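Local coordinates for hemopexin fold protein CP4 (Vigna unguiculata, PDB 3OYO) that is of uncertain function in the seed but folds as a hemopexin-type four-bladed beta-propeller and binds a calcium ion in its central channel, at residues N5-S10 with A173-H178; T112-S117 with V130-G135; S34-L39 with D214-L219; A58-D63 with V75-H80. All blocks are in the same frame, centred on the assembly; numbering follows the deposited sequence.

The four contacts lie within and between the sheets, or blades, of a hemopexin-type beta-propeller. The centre of contact 1 is about 4 Å from that of the chain, where the first strands of the first and last sheets run side by side. Contacts 4 and 2, in series along the chain, each brace the loop entering a middle sheet against that sheet's second strand; their centres are about 14 Å apart. Contacts 1 and 4 share the calcium ion. Contact 3 lies farther out, its centre about 18 Å from that of the chain and about 29 Å from that of contact 2, and links the first sheet's last strand to the C-terminal region. Contacts 1 and 3 close the ring.

Contact 1. Residues N5-S10 with A173-H178; sequences NAAFRS and ACFASH. With CA (calcium ion), chain C.
R9 reaches H178 because its first torsion (chi1 81°) puts CG between the backbone N and the carbonyl carbon, from where the chain runs extended to NE; H178, with CG anti to its carbonyl carbon (chi1 -75°), turns its ring to meet it. The setting is the centre of the four-bladed beta-propeller of the hemopexin fold, where the innermost strands 6-9 and 173-176 of the first and last sheets run parallel, their axes 5.3 Å apart at the closest. Each backbone bonds back into its own sheet, F8 to Y17 and F175 to Y184, so side chains fill the seam. R9 CD lies over the middle of the imidazole, 3.5 Å from the H178 ring centroid, a CH-pi contact. The guanidinium stands nearly upright to that ring, with H178 CD2 at its edge, S177 O over one face and A176 CB 3.5 Å from NH1. H178 NE2 donates to S10 O at 2.9 Å, a bent bond, while ND1 is paired with the hydroxyl of Y29; two bonds therefore fix the rotation of the ring. Further along, F175 turns its ring edge to R9 CB and brings CD1 to 4.0 Å from A7 CB, and A173 CB packs 3.7 Å from A6 N. A classic beta bulge, in which N5 and A6 both face F19, starts strand 6-9. Here N5 chelates the calcium ion through O at 2.5 Å and OD1 at 2.7 Å, and the carbonyl oxygens of D63, D119 and D172 complete the protein ligands.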
loop_
_atom_site.group_PDB
_atom_site.type_symbol
_atom_site.label_atom_id
_atom_site.label_comp_id
_atom_site.label_asym_id
_atom_site.label_seq_id
_atom_site.Cartn_x
_atom_site.Cartn_y
_atom_site.Cartn_z
ATOM N N ASN A 5 7.703 -1.743 3.124
ATOM C CA ASN A 5 7.736 -0.538 2.394
ATOM C C ASN A 5 6.484 -0.365 1.546
ATOM O O ASN A 5 6.137 0.750 1.177
ATOM C CB ASN A 5 8.997 -0.482 1.521
ATOM C CG ASN A 5 9.403 0.954 1.191
ATOM O OD1 ASN A 5 8.883 1.881 1.796
ATOM N ND2 ASN A 5 10.384 1.137 0.293
ATOM N N ALA A 6 5.803 -1.455 1.204
ATOM C CA ALA A 6 4.575 -1.314 0.389
ATOM C C ALA A 6 3.754 -2.561 0.536
ATOM O O ALA A 6 4.292 -3.619 0.854
ATOM C CB ALA A 6 4.944 -1.068 -1.086
ATOM N N ALA A 7 2.447 -2.461 0.305
ATOM C CA ALA A 7 1.554 -3.613 0.471
ATOM C C ALA A 7 0.291 -3.381 -0.314
ATOM O O ALA A 7 -0.166 -2.253 -0.418
ATOM C CB ALA A 7 1.191 -3.785 1.958
ATOM N N PHE A 8 -0.273 -4.435 -0.898
ATOM C CA PHE A 8 -1.541 -4.302 -1.578
ATOM C C PHE A 8 -2.236 -5.639 -1.529
ATOM O O PHE A 8 -1.614 -6.724 -1.601
ATOM C CB PHE A 8 -1.419 -3.730 -3.023
ATOM C CG PHE A 8 -0.901 -4.709 -4.075
ATOM C CD1 PHE A 8 0.454 -4.703 -4.465
ATOM C CD2 PHE A 8 -1.767 -5.575 -4.723
ATOM C CE1 PHE A 8 0.920 -5.551 -5.485
ATOM C CE2 PHE A 8 -1.323 -6.459 -5.722
ATOM C CZ PHE A 8 0.039 -6.455 -6.107
ATOM N N ARG A 9 -3.548 -5.584 -1.428
ATOM C CA ARG A 9 -4.241 -6.827 -1.308
ATOM C C ARG A 9 -4.549 -7.392 -2.663
ATOM O O ARG A 9 -4.837 -6.656 -3.624
ATOM C CB ARG A 9 -5.477 -6.684 -0.449
ATOM C CG ARG A 9 -6.661 -6.137 -1.147
ATOM C CD ARG A 9 -7.815 -6.587 -0.330
ATOM N NE ARG A 9 -9.098 -6.354 -0.961
ATOM C CZ ARG A 9 -9.547 -5.185 -1.396
ATOM N NH1 ARG A 9 -8.798 -4.076 -1.375
ATOM N NH2 ARG A 9 -10.763 -5.132 -1.907
ATOM N N SER A 10 -4.466 -8.713 -2.719
ATOM C CA SER A 10 -4.695 -9.467 -3.932
ATOM C C SER A 10 -6.177 -9.657 -4.323
ATOM O O SER A 10 -7.109 -9.459 -3.520
ATOM C CB SER A 10 -4.061 -10.832 -3.796
ATOM O OG SER A 10 -4.379 -11.621 -4.934
ATOM N N ALA A 173 3.574 2.041 5.020
ATOM C CA ALA A 173 2.865 1.149 4.128
ATOM C C ALA A 173 1.504 0.897 4.710
ATOM O O ALA A 173 1.300 1.134 5.916
ATOM C CB ALA A 173 3.622 -0.197 3.908
ATOM N N CYS A 174 0.579 0.428 3.868
ATOM C CA CYS A 174 -0.777 0.104 4.323
ATOM C C CYS A 174 -1.492 -0.613 3.220
ATOM O O CYS A 174 -1.040 -0.566 2.086
ATOM C CB CYS A 174 -1.557 1.370 4.713
ATOM S SG CYS A 174 -1.478 2.763 3.588
ATOM N N PHE A 175 -2.563 -1.314 3.542
ATOM C CA PHE A 175 -3.406 -1.967 2.545
ATOM C C PHE A 175 -4.839 -2.146 3.050
ATOM O O PHE A 175 -5.090 -2.179 4.263
ATOM C CB PHE A 175 -2.826 -3.321 2.099
ATOM C CG PHE A 175 -2.904 -4.419 3.153
ATOM C CD1 PHE A 175 -2.053 -4.423 4.247
ATOM C CD2 PHE A 175 -3.841 -5.462 3.015
ATOM C CE1 PHE A 175 -2.133 -5.437 5.160
ATOM C CE2 PHE A 175 -3.940 -6.462 3.913
ATOM C CZ PHE A 175 -3.110 -6.461 5.009
ATOM N N ALA A 176 -5.776 -2.252 2.107
ATOM C CA ALA A 176 -7.172 -2.471 2.454
ATOM C C ALA A 176 -7.401 -3.956 2.690
ATOM O O ALA A 176 -7.043 -4.778 1.851
ATOM C CB ALA A 176 -8.074 -1.986 1.338
ATOM N N SER A 177 -7.980 -4.298 3.832
ATOM C CA SER A 177 -8.223 -5.702 4.159
ATOM C C SER A 177 -9.385 -6.249 3.293
ATOM O O SER A 177 -10.249 -5.475 2.839
ATOM C CB SER A 177 -8.542 -5.850 5.654
ATOM O OG SER A 177 -8.791 -7.216 6.014
ATOM N N HIS A 178 -9.390 -7.563 3.059
ATOM C CA HIS A 178 -10.525 -8.215 2.379
ATOM C C HIS A 178 -11.752 -8.165 3.273
ATOM O O HIS A 178 -12.892 -8.365 2.827
ATOM C CB HIS A 178 -10.216 -9.676 2.078
ATOM C CG HIS A 178 -9.267 -9.866 0.944
ATOM N ND1 HIS A 178 -7.905 -9.948 1.123
ATOM C CD2 HIS A 178 -9.484 -9.989 -0.384
ATOM C CE1 HIS A 178 -7.318 -10.094 -0.047
ATOM N NE2 HIS A 178 -8.256 -10.150 -0.977
HETATM CA CA CA C . 6.561 3.233 1.529
#

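Contact 2. Residues T112-S117 with V130-G135; sequences TVFEDS and VYLFKG
K134 NZ is gripped by three acceptors of the 112-117 loop. It donates to V113 O at 2.7 Å, almost straight along the C=O axis (172°), to S117 O at 3.0 Å from above the carbonyl plane, and to S117 OG, also at 3.0 Å. The lysine chain gets there by bending at chi2 (59°) and chi4 (-71°), which kinks the chain and sets the ammonium between the two ends of the loop. A leucine in its place would probably leave the carbonyls of V113 and S117 without their shared donor and free the turn to shift. The aliphatic part of K134 is packed as well: V113 CB lies 4.1 Å from its CG, and F114 runs the other way alongside it, with CE1 3.8 Å from K134 CB. Deeper in, F114 CE1 meets L132 CB at 3.7 Å, and L132 O sits at the ring edge. T112 OG1 accepts from F114 N, an ST turn that shapes the start of the loop, and V139 of the next strand also touches F114. The arrangement braces the loop that enters one blade of the hemopexin beta-propeller against strand 129-134 of the same blade, close to the calcium ligand D119.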
loop_
_atom_site.group_PDB
_atom_site.type_symbol
_atom_site.label_atom_id
_atom_site.label_comp_id
_atom_site.label_asym_id
_atom_site.label_seq_id
_atom_site.Cartn_x
_atom_site.Cartn_y
_atom_site.Cartn_z
ATOM N N THR A 112 2.880 18.940 -6.466
ATOM C CA THR A 112 2.480 18.700 -5.085
ATOM C C THR A 112 3.581 17.879 -4.439
ATOM O O THR A 112 4.521 17.432 -5.111
ATOM C CB THR A 112 1.103 17.907 -4.951
ATOM O OG1 THR A 112 1.251 16.565 -5.479
ATOM C CG2 THR A 112 0.001 18.618 -5.679
ATOM N N VAL A 113 3.442 17.650 -3.145
ATOM C CA VAL A 113 4.352 16.783 -2.433
ATOM C C VAL A 113 4.301 15.339 -2.886
ATOM O O VAL A 113 5.207 14.583 -2.585
ATOM C CB VAL A 113 4.158 16.875 -0.910
ATOM C CG1 VAL A 113 4.514 18.279 -0.480
ATOM C CG2 VAL A 113 2.698 16.516 -0.496
ATOM N N PHE A 114 3.215 14.962 -3.574
ATOM C CA PHE A 114 3.036 13.609 -4.098
ATOM C C PHE A 114 3.808 13.367 -5.384
ATOM O O PHE A 114 4.119 12.240 -5.719
ATOM C CB PHE A 114 1.554 13.351 -4.317
ATOM C CG PHE A 114 0.727 13.400 -3.058
ATOM C CD1 PHE A 114 0.602 12.242 -2.218
ATOM C CD2 PHE A 114 0.039 14.576 -2.708
ATOM C CE1 PHE A 114 -0.198 12.290 -1.053
ATOM C CE2 PHE A 114 -0.753 14.640 -1.552
ATOM C CZ PHE A 114 -0.870 13.496 -0.717
ATOM N N GLU A 115 4.098 14.431 -6.132
ATOM C CA GLU A 115 4.776 14.308 -7.424
ATOM C C GLU A 115 6.088 13.506 -7.335
ATOM O O GLU A 115 6.306 12.614 -8.129
ATOM C CB GLU A 115 5.075 15.701 -7.975
ATOM C CG GLU A 115 6.046 15.700 -9.118
ATOM C CD GLU A 115 6.028 16.999 -9.877
ATOM O OE1 GLU A 115 5.830 18.024 -9.256
ATOM O OE2 GLU A 115 6.214 16.989 -11.101
ATOM N N ASP A 116 6.948 13.839 -6.361
ATOM C CA ASP A 116 8.292 13.218 -6.242
ATOM C C ASP A 116 8.337 11.798 -5.673
ATOM O O ASP A 116 9.315 11.069 -5.888
ATOM C CB ASP A 116 9.263 14.141 -5.507
ATOM C CG ASP A 116 9.568 15.406 -6.302
ATOM O OD1 ASP A 116 9.766 15.326 -7.550
ATOM O OD2 ASP A 116 9.591 16.492 -5.680
ATOM N N SER A 117 7.272 11.409 -4.968
ATOM C CA SER A 117 7.124 10.083 -4.391
ATOM C C SER A 117 5.894 10.079 -3.473
ATOM O O SER A 117 5.424 11.122 -3.023
ATOM C CB SER A 117 8.366 9.671 -3.575
ATOM O OG SER A 117 8.432 10.391 -2.330
ATOM N N VAL A 130 -9.028 6.221 -3.398
ATOM C CA VAL A 130 -7.819 5.673 -2.820
ATOM C C VAL A 130 -7.174 6.770 -2.004
ATOM O O VAL A 130 -7.154 7.924 -2.414
ATOM C CB VAL A 130 -6.817 5.208 -3.897
ATOM C CG1 VAL A 130 -5.500 4.739 -3.251
ATOM C CG2 VAL A 130 -7.436 4.102 -4.808
ATOM N N TYR A 131 -6.684 6.408 -0.830
ATOM C CA TYR A 131 -6.014 7.320 0.078
ATOM C C TYR A 131 -4.527 7.291 -0.213
ATOM O O TYR A 131 -3.913 6.243 -0.158
ATOM C CB TYR A 131 -6.245 6.893 1.523
ATOM C CG TYR A 131 -7.633 7.115 2.042
ATOM C CD1 TYR A 131 -7.991 8.323 2.655
ATOM C CD2 TYR A 131 -8.600 6.116 1.925
ATOM C CE1 TYR A 131 -9.280 8.529 3.155
ATOM C CE2 TYR A 131 -9.909 6.314 2.413
ATOM C CZ TYR A 131 -10.235 7.526 3.021
ATOM O OH TYR A 131 -11.527 7.707 3.487
ATOM N N LEU A 132 -3.958 8.453 -0.500
ATOM C CA LEU A 132 -2.513 8.589 -0.717
ATOM C C LEU A 132 -1.880 9.306 0.475
ATOM O O LEU A 132 -2.399 10.345 0.939
ATOM C CB LEU A 132 -2.225 9.364 -2.020
ATOM C CG LEU A 132 -2.944 8.970 -3.326
ATOM C CD1 LEU A 132 -2.536 9.949 -4.437
ATOM C CD2 LEU A 132 -2.639 7.536 -3.749
ATOM N N PHE A 133 -0.765 8.787 0.962
ATOM C CA PHE A 133 -0.050 9.382 2.103
ATOM C C PHE A 133 1.392 9.807 1.747
ATOM O O PHE A 133 2.129 9.046 1.123
ATOM C CB PHE A 133 0.002 8.395 3.278
ATOM C CG PHE A 133 -1.337 7.992 3.771
ATOM C CD1 PHE A 133 -2.100 8.871 4.563
ATOM C CD2 PHE A 133 -1.894 6.781 3.378
ATOM C CE1 PHE A 133 -3.374 8.501 5.007
ATOM C CE2 PHE A 133 -3.144 6.428 3.782
ATOM C CZ PHE A 133 -3.895 7.262 4.619
ATOM N N LYS A 134 1.774 11.026 2.141
ATOM C CA LYS A 134 3.134 11.548 1.842
ATOM C C LYS A 134 3.470 12.484 2.993
ATOM O O LYS A 134 2.862 13.525 3.114
ATOM C CB LYS A 134 3.231 12.329 0.526
ATOM C CG LYS A 134 4.626 13.002 0.285
ATOM C CD LYS A 134 5.796 11.987 0.273
ATOM C CE LYS A 134 7.162 12.627 -0.058
ATOM N NZ LYS A 134 7.156 13.024 -1.541
ATOM N N GLY A 135 4.429 12.082 3.828
ATOM C CA GLY A 135 4.735 12.803 5.056
ATOM C C GLY A 135 3.508 12.845 5.934
ATOM O O GLY A 135 2.802 11.846 6.066
#

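Contact 3. Residues S34-L39 with D214-L219; sequences SSDTIL and DGWPVL
In the seam between the first and last blades of the hemopexin propeller, D36 and I38 of the first sheet's outermost strand region meet W216 and V218, which follow helix 212-215. V218 presents its branched end to the strand: CB lies 3.6 Å from D36 O, and CG2 lies 4.0 Å from I38 CD1. I38, with CG1 anti to its carbonyl carbon (chi1 -65°), crosses the valine and brings CD1 to 3.6 Å from V218 O. An alanine here would probably open a gap beside V218 CG2 and leave I222 without the apolar neighbour it touches. D36 sends OD2 obliquely to the indole, 3.6 Å from W216 CE3, with the carboxylate and ring planes 35° apart. Its OD1 is held by T30 N, while a water makes weak bonds to D36 OD2 and V218 N. The indole itself is wedged into this propeller seam between the two blades, meeting F18 of the first sheet and Y184 and Y191 of the last edge-to-face. P217 CG rests 3.8 Å from S34 O. Within the 3-10 segment, L219 N donates to W216 O at 2.9 Å.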
loop_
_atom_site.group_PDB
_atom_site.type_symbol
_atom_site.label_atom_id
_atom_site.label_comp_id
_atom_site.label_asym_id
_atom_site.label_seq_id
_atom_site.Cartn_x
_atom_site.Cartn_y
_atom_site.Cartn_z
ATOM N N SER A 34 -3.339 -14.908 14.766
ATOM C CA SER A 34 -1.915 -14.773 14.503
ATOM C C SER A 34 -1.454 -15.947 13.644
ATOM O O SER A 34 -0.295 -16.346 13.688
ATOM C CB SER A 34 -1.154 -14.757 15.813
ATOM O OG SER A 34 -0.922 -13.413 16.189
ATOM N N SER A 35 -2.389 -16.474 12.852
ATOM C CA SER A 35 -2.162 -17.681 12.064
ATOM C C SER A 35 -1.772 -17.438 10.618
ATOM O O SER A 35 -2.064 -18.264 9.750
ATOM C CB SER A 35 -3.405 -18.582 12.128
ATOM O OG SER A 35 -3.543 -19.117 13.444
ATOM N N ASP A 36 -1.113 -16.318 10.347
ATOM C CA ASP A 36 -0.830 -15.968 8.953
ATOM C C ASP A 36 0.216 -16.892 8.324
ATOM O O ASP A 36 1.083 -17.411 9.005
ATOM C CB ASP A 36 -0.489 -14.483 8.840
ATOM C CG ASP A 36 -1.553 -13.613 9.508
ATOM O OD1 ASP A 36 -2.758 -13.866 9.259
ATOM O OD2 ASP A 36 -1.199 -12.716 10.311
ATOM N N THR A 37 0.099 -17.110 7.026
ATOM C CA THR A 37 0.949 -18.091 6.324
ATOM C C THR A 37 1.574 -17.541 5.018
ATOM O O THR A 37 0.892 -16.871 4.214
ATOM C CB THR A 37 0.106 -19.367 6.067
ATOM O OG1 THR A 37 0.283 -20.279 7.165
ATOM C CG2 THR A 37 0.456 -20.046 4.770
ATOM N N ILE A 38 2.861 -17.817 4.831
ATOM C CA ILE A 38 3.555 -17.463 3.594
ATOM C C ILE A 38 3.270 -18.402 2.424
ATOM O O ILE A 38 3.563 -19.619 2.459
ATOM C CB ILE A 38 5.092 -17.351 3.787
ATOM C CG1 ILE A 38 5.436 -16.193 4.744
ATOM C CG2 ILE A 38 5.776 -17.091 2.398
ATOM C CD1 ILE A 38 6.761 -16.352 5.418
ATOM N N LEU A 39 2.709 -17.836 1.371
ATOM C CA LEU A 39 2.406 -18.611 0.201
ATOM C C LEU A 39 3.532 -18.451 -0.801
ATOM O O LEU A 39 3.822 -19.390 -1.563
ATOM C CB LEU A 39 1.066 -18.209 -0.403
ATOM C CG LEU A 39 -0.182 -18.273 0.489
ATOM C CD1 LEU A 39 -1.373 -17.681 -0.238
ATOM C CD2 LEU A 39 -0.526 -19.713 0.911
ATOM N N ASP A 214 5.256 -9.274 15.896
ATOM C CA ASP A 214 4.353 -9.917 16.848
ATOM C C ASP A 214 2.966 -10.109 16.287
ATOM O O ASP A 214 2.281 -11.074 16.629
ATOM C CB ASP A 214 4.258 -9.099 18.152
ATOM C CG ASP A 214 5.524 -9.152 18.942
ATOM O OD1 ASP A 214 6.176 -10.208 18.938
ATOM O OD2 ASP A 214 5.900 -8.148 19.555
ATOM N N GLY A 215 2.532 -9.190 15.442
ATOM C CA GLY A 215 1.231 -9.319 14.809
ATOM C C GLY A 215 1.280 -10.259 13.630
ATOM O O GLY A 215 0.289 -10.880 13.316
ATOM N N TRP A 216 2.459 -10.359 13.006
ATOM C CA TRP A 216 2.685 -11.226 11.841
ATOM C C TRP A 216 3.943 -12.053 12.116
ATOM O O TRP A 216 4.940 -11.929 11.360
ATOM C CB TRP A 216 2.892 -10.387 10.543
ATOM C CG TRP A 216 1.880 -9.290 10.337
ATOM C CD1 TRP A 216 1.790 -8.109 11.032
ATOM C CD2 TRP A 216 0.804 -9.279 9.391
ATOM N NE1 TRP A 216 0.735 -7.376 10.582
ATOM C CE2 TRP A 216 0.109 -8.052 9.571
ATOM C CE3 TRP A 216 0.369 -10.167 8.400
ATOM C CZ2 TRP A 216 -1.005 -7.696 8.806
ATOM C CZ3 TRP A 216 -0.762 -9.812 7.629
ATOM C CH2 TRP A 216 -1.430 -8.586 7.840
ATOM N N PRO A 217 3.910 -12.889 13.197
ATOM C CA PRO A 217 5.073 -13.670 13.661
ATOM C C PRO A 217 5.730 -14.498 12.557
ATOM O O PRO A 217 6.937 -14.745 12.619
ATOM C CB PRO A 217 4.478 -14.586 14.756
ATOM C CG PRO A 217 3.023 -14.643 14.435
ATOM C CD PRO A 217 2.701 -13.244 13.977
ATOM N N VAL A 218 4.946 -14.901 11.543
ATOM C CA VAL A 218 5.488 -15.652 10.404
ATOM C C VAL A 218 6.593 -14.894 9.654
ATOM O O VAL A 218 7.331 -15.495 8.881
ATOM C CB VAL A 218 4.380 -16.145 9.425
ATOM C CG1 VAL A 218 3.984 -15.040 8.397
ATOM C CG2 VAL A 218 4.796 -17.385 8.719
ATOM N N LEU A 219 6.749 -13.591 9.897
ATOM C CA LEU A 219 7.777 -12.842 9.159
ATOM C C LEU A 219 9.097 -12.914 9.912
ATOM O O LEU A 219 10.166 -12.535 9.401
ATOM C CB LEU A 219 7.338 -11.383 8.917
ATOM C CG LEU A 219 6.096 -11.148 8.048
ATOM C CD1 LEU A 219 5.912 -9.682 7.945
ATOM C CD2 LEU A 219 6.205 -11.816 6.668
HETATM O O HOH W 1 1.674 -14.190 10.984
#

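Contact 4. Residues A58-D63 with V75-H80; sequences AEPGID and VFSGNH. With CA (calcium ion), chain C.
D63 and S77 send their polar ends roughly at right angles to each other, D63 to the start of the turn and S77 to the loop: D63 accepts from G78 N, while S77 OG lies close to G61 O. They sit where the loop leading into one blade of the hemopexin beta-propeller runs past strand 72-77 and its type II' beta turn from S77 to H80. The D63 carboxylate, swung by chi1 of 61° between its own backbone N and carbonyl carbon, lies against the start of the turn. OD2 accepts from G78 N at 2.8 Å, met from above the carboxylate plane, and OD1 takes a water at 2.9 Å that also lies, rather closely, at G78 O. S77 OG, anti to its backbone N (chi1 -180°), reaches instead to the loop and lies 2.8 Å from G61 O, with P56 O as a further partner. P60, preceded by a cis peptide bond, lays CG beside the same hydroxyl. G61 has backbone angles that call for glycine. Beside them, F76 O faces the loop backbone: D63 N donates to it at 3.1 Å, and I62 CA makes a CH...O contact with it at 3.3 Å. I62 crosses V75, its CD1 4.0 Å from V75 CG1, and F57 covers both. Held in this way, D63 turns its main-chain carbonyl toward the propeller axis, where D63 O binds the calcium ion at 2.5 Å.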
loop_
_atom_site.group_PDB
_atom_site.type_symbol
_atom_site.label_atom_id
_atom_site.label_comp_id
_atom_site.label_asym_id
_atom_site.label_seq_id
_atom_site.Cartn_x
_atom_site.Cartn_y
_atom_site.Cartn_z
ATOM N N ALA A 58 11.381 -3.075 -9.913
ATOM C CA ALA A 58 12.197 -4.250 -9.631
ATOM C C ALA A 58 13.383 -3.828 -8.794
ATOM O O ALA A 58 13.729 -4.480 -7.856
ATOM C CB ALA A 58 12.713 -4.901 -10.942
ATOM N N GLU A 59 14.052 -2.773 -9.218
ATOM C CA GLU A 59 15.266 -2.236 -8.550
ATOM C C GLU A 59 15.180 -0.692 -8.659
ATOM O O GLU A 59 15.069 -0.160 -9.767
ATOM C CB GLU A 59 16.521 -2.729 -9.292
ATOM C CG GLU A 59 16.855 -4.225 -9.099
ATOM C CD GLU A 59 17.476 -4.552 -7.736
ATOM O OE1 GLU A 59 17.719 -3.628 -6.944
ATOM O OE2 GLU A 59 17.752 -5.741 -7.449
ATOM N N PRO A 60 15.238 0.017 -7.508
ATOM C CA PRO A 60 15.403 -0.518 -6.151
ATOM C C PRO A 60 14.153 -1.229 -5.572
ATOM O O PRO A 60 14.254 -1.870 -4.538
ATOM C CB PRO A 60 15.747 0.719 -5.340
ATOM C CG PRO A 60 14.911 1.784 -5.993
ATOM C CD PRO A 60 15.119 1.483 -7.490
ATOM N N GLY A 61 13.000 -1.155 -6.226
ATOM C CA GLY A 61 11.823 -1.865 -5.714
ATOM C C GLY A 61 10.587 -0.992 -5.492
ATOM O O GLY A 61 10.593 0.209 -5.771
ATOM N N ILE A 62 9.525 -1.579 -4.956
ATOM C CA ILE A 62 8.268 -0.857 -4.819
ATOM C C ILE A 62 8.173 -0.224 -3.425
ATOM O O ILE A 62 8.320 -0.926 -2.407
ATOM C CB ILE A 62 7.085 -1.837 -5.108
ATOM C CG1 ILE A 62 7.117 -2.288 -6.593
ATOM C CG2 ILE A 62 5.708 -1.259 -4.644
ATOM C CD1 ILE A 62 6.220 -3.511 -6.882
ATOM N N ASP A 63 7.935 1.093 -3.388
ATOM C CA ASP A 63 7.841 1.825 -2.106
ATOM C C ASP A 63 6.399 2.306 -1.824
ATOM O O ASP A 63 6.172 3.049 -0.902
ATOM C CB ASP A 63 8.802 3.035 -2.119
ATOM C CG ASP A 63 8.480 4.041 -3.219
ATOM O OD1 ASP A 63 7.392 3.980 -3.861
ATOM O OD2 ASP A 63 9.321 4.948 -3.450
ATOM N N VAL A 75 1.541 0.643 -8.857
ATOM C CA VAL A 75 2.771 0.477 -8.084
ATOM C C VAL A 75 3.648 1.711 -8.270
ATOM O O VAL A 75 3.602 2.405 -9.294
ATOM C CB VAL A 75 3.541 -0.854 -8.455
ATOM C CG1 VAL A 75 2.711 -2.067 -8.126
ATOM C CG2 VAL A 75 3.879 -0.860 -9.948
ATOM N N PHE A 76 4.474 1.976 -7.282
ATOM C CA PHE A 76 5.349 3.157 -7.326
ATOM C C PHE A 76 6.767 2.845 -6.887
ATOM O O PHE A 76 7.017 1.825 -6.271
ATOM C CB PHE A 76 4.791 4.275 -6.453
ATOM C CG PHE A 76 3.376 4.704 -6.839
ATOM C CD1 PHE A 76 3.147 5.825 -7.607
ATOM C CD2 PHE A 76 2.271 3.935 -6.414
ATOM C CE1 PHE A 76 1.816 6.204 -7.924
ATOM C CE2 PHE A 76 0.981 4.306 -6.731
ATOM C CZ PHE A 76 0.767 5.428 -7.497
ATOM N N SER A 77 7.680 3.733 -7.250
ATOM C CA SER A 77 9.069 3.631 -6.837
ATOM C C SER A 77 9.639 5.009 -7.076
ATOM O O SER A 77 9.703 5.448 -8.230
ATOM C CB SER A 77 9.806 2.600 -7.684
ATOM O OG SER A 77 11.175 2.496 -7.278
ATOM N N GLY A 78 10.025 5.715 -6.013
ATOM C CA GLY A 78 10.463 7.115 -6.172
ATOM C C GLY A 78 9.383 7.941 -6.860
ATOM O O GLY A 78 8.200 7.904 -6.470
ATOM N N ASN A 79 9.776 8.661 -7.896
ATOM C CA ASN A 79 8.864 9.512 -8.684
ATOM C C ASN A 79 8.254 8.771 -9.891
ATOM O O ASN A 79 7.858 9.400 -10.864
ATOM C CB ASN A 79 9.590 10.807 -9.164
ATOM C CG ASN A 79 10.607 10.568 -10.319
ATOM O OD1 ASN A 79 10.755 11.419 -11.200
ATOM N ND2 ASN A 79 11.321 9.447 -10.294
ATOM N N HIS A 80 8.211 7.433 -9.828
ATOM C CA HIS A 80 7.744 6.612 -10.946
ATOM C C HIS A 80 6.565 5.732 -10.581
ATOM O O HIS A 80 6.468 5.228 -9.452
ATOM C CB HIS A 80 8.893 5.770 -11.546
ATOM C CG HIS A 80 9.778 6.577 -12.437
ATOM N ND1 HIS A 80 10.957 7.136 -12.003
ATOM C CD2 HIS A 80 9.588 7.028 -13.700
ATOM C CE1 HIS A 80 11.461 7.888 -12.961
ATOM N NE2 HIS A 80 10.657 7.822 -14.010
HETATM CA CA CA C . 6.561 3.233 1.529
HETATM O O HOH W 2 6.838 6.737 -4.698
#